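Local coordinates for protein YECBM32 (Yersinia enterocolitica, PDB 2JD9) that probably binds carbohydrate, as a family 32 carbohydrate-binding module with a beta-sandwich fold of the F5/8 type C (discoidin-like) kind, at residues Q54-I59 with I131-A136. Sequence-based numbering, arbitrary orientation.
Sequences QSIENI and IAINSA
Asn134 lays its side-chain amide along the edge of the 54-59 strand and takes the place of a backbone partner there. Asn134 OD1 receives the N-H of Glu57 on a lone pair, at 3.0 Å and nearly straight (172°), while Asn134 ND2 donates to Ser55 O, also 3.0 Å, close to the plane of both groups. Bonded through both its oxygen and its nitrogen, the amide is fixed in rotation. The backbone N of Asn134 donates to Asn58 O.

Asn58 returns the grip. With CG held between its own N and carbonyl carbon (chi1 81°), its amide reaches the backbone of Ser135: Asn58 OD1 accepts from Ser135 N at 2.9 Å, and ND2 gives to Ser135 O, which Lys102 also approaches in a weak bond.

On the other face, Ile59 and Ile133 lie side by side as a non-hydrogen-bonded pair, and Ile59 CD1 meets Ile131 CG2 at 3.7 Å. Ile56 CD1 presses tightly on Ile133 CG2, 3.4 Å away. These isoleucines face Leu48, Leu50 and Leu115 of the opposing sheet, so antiparallel pairing gives way to asparagine side-chain bonds at a strand end bordering the hydrophobic core of a discoidin-like beta-sandwich.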
loop_
_atom_site.group_PDB
_atom_site.type_symbol
_atom_site.label_atom_id
_atom_site.label_comp_id
_atom_site.label_asym_id
_atom_site.label_seq_id
_atom_site.Cartn_x
_atom_site.Cartn_y
_atom_site.Cartn_z
ATOM N N GLN A 54 -10.992 -10.874 -7.736
ATOM C CA GLN A 54 -10.008 -11.749 -8.358
ATOM C C GLN A 54 -9.024 -12.291 -7.336
ATOM O O GLN A 54 -8.925 -11.771 -6.234
ATOM C CB GLN A 54 -9.272 -11.034 -9.474
ATOM C CG GLN A 54 -8.453 -9.819 -9.013
ATOM C CD GLN A 54 -8.034 -8.973 -10.139
ATOM O OE1 GLN A 54 -6.984 -9.210 -10.724
ATOM N NE2 GLN A 54 -8.840 -7.944 -10.451
ATOM N N SER A 55 -8.288 -13.313 -7.739
ATOM C CA SER A 55 -7.247 -13.874 -6.917
ATOM C C SER A 55 -6.106 -12.891 -6.714
ATOM O O SER A 55 -5.577 -12.373 -7.692
ATOM C CB SER A 55 -6.646 -15.120 -7.598
ATOM O OG SER A 55 -5.948 -15.811 -6.561
ATOM N N ILE A 56 -5.692 -12.686 -5.462
ATOM C CA ILE A 56 -4.550 -11.818 -5.147
ATOM C C ILE A 56 -3.470 -12.622 -4.460
ATOM O O ILE A 56 -3.748 -13.405 -3.563
ATOM C CB ILE A 56 -4.951 -10.625 -4.253
ATOM C CG1 ILE A 56 -6.135 -9.871 -4.848
ATOM C CG2 ILE A 56 -3.799 -9.716 -4.071
ATOM C CD1 ILE A 56 -5.905 -9.338 -6.131
ATOM N N GLU A 57 -2.217 -12.413 -4.859
ATOM C CA GLU A 57 -1.102 -13.140 -4.246
ATOM C C GLU A 57 0.121 -12.320 -3.864
ATOM O O GLU A 57 1.026 -12.840 -3.208
ATOM C CB GLU A 57 -0.642 -14.257 -5.153
ATOM C CG GLU A 57 -0.119 -13.800 -6.493
ATOM C CD GLU A 57 0.308 -15.013 -7.337
ATOM O OE1 GLU A 57 -0.574 -15.723 -7.819
ATOM O OE2 GLU A 57 1.531 -15.279 -7.418
ATOM N N ASN A 58 0.195 -11.067 -4.319
ATOM C CA ASN A 58 1.243 -10.184 -3.848
ATOM C C ASN A 58 0.771 -8.727 -3.873
ATOM O O ASN A 58 -0.202 -8.392 -4.480
ATOM C CB ASN A 58 2.629 -10.410 -4.573
ATOM C CG ASN A 58 2.754 -9.737 -5.936
ATOM O OD1 ASN A 58 2.456 -8.542 -6.124
ATOM N ND2 ASN A 58 3.223 -10.503 -6.906
ATOM N N ILE A 59 1.446 -7.878 -3.130
ATOM C CA ILE A 59 1.386 -6.451 -3.411
ATOM C C ILE A 59 2.803 -5.881 -3.347
ATOM O O ILE A 59 3.606 -6.338 -2.567
ATOM C CB ILE A 59 0.352 -5.707 -2.521
ATOM C CG1 ILE A 59 0.920 -4.558 -1.735
ATOM C CG2 ILE A 59 -0.618 -6.606 -1.780
ATOM C CD1 ILE A 59 -0.207 -3.739 -1.079
ATOM N N ILE A 131 1.832 1.594 -5.120
ATOM C CA ILE A 131 1.328 0.293 -4.709
ATOM C C ILE A 131 0.808 -0.391 -5.961
ATOM O O ILE A 131 0.158 0.251 -6.768
ATOM C CB ILE A 131 0.111 0.419 -3.772
ATOM C CG1 ILE A 131 0.506 1.087 -2.431
ATOM C CG2 ILE A 131 -0.553 -0.956 -3.544
ATOM C CD1 ILE A 131 0.589 0.103 -1.215
ATOM N N ALA A 132 1.111 -1.678 -6.105
ATOM C CA ALA A 132 0.593 -2.495 -7.204
ATOM C C ALA A 132 0.186 -3.860 -6.677
ATOM O O ALA A 132 0.693 -4.304 -5.676
ATOM C CB ALA A 132 1.630 -2.599 -8.303
ATOM N N ILE A 133 -0.790 -4.498 -7.318
ATOM C CA ILE A 133 -1.361 -5.763 -6.868
ATOM C C ILE A 133 -0.955 -6.774 -7.935
ATOM O O ILE A 133 -1.042 -6.486 -9.135
ATOM C CB ILE A 133 -2.921 -5.676 -6.753
ATOM C CG1 ILE A 133 -3.362 -4.517 -5.859
ATOM C CG2 ILE A 133 -3.509 -6.928 -6.200
ATOM C CD1 ILE A 133 -2.770 -4.536 -4.474
ATOM N N ASN A 134 -0.507 -7.946 -7.503
ATOM C CA ASN A 134 -0.087 -9.005 -8.446
ATOM C C ASN A 134 0.952 -8.527 -9.428
ATOM O O ASN A 134 0.855 -8.745 -10.640
ATOM C CB ASN A 134 -1.289 -9.588 -9.193
ATOM C CG ASN A 134 -2.193 -10.320 -8.287
ATOM O OD1 ASN A 134 -1.771 -10.652 -7.195
ATOM N ND2 ASN A 134 -3.455 -10.571 -8.706
ATOM N N SER A 135 1.932 -7.849 -8.863
ATOM C CA SER A 135 3.006 -7.245 -9.613
ATOM C C SER A 135 4.066 -8.273 -10.020
ATOM O O SER A 135 4.482 -9.098 -9.213
ATOM C CB SER A 135 3.689 -6.154 -8.780
ATOM O OG SER A 135 4.902 -5.750 -9.423
ATOM N N ALA A 136 4.514 -8.156 -11.267
ATOM C CA ALA A 136 5.547 -8.990 -11.799
ATOM C C ALA A 136 6.936 -8.306 -11.703
ATOM O O ALA A 136 7.944 -8.914 -12.154
ATOM C CB ALA A 136 5.216 -9.331 -13.268
HETATM O O HOH W 1 -3.948 -9.512 -11.824
#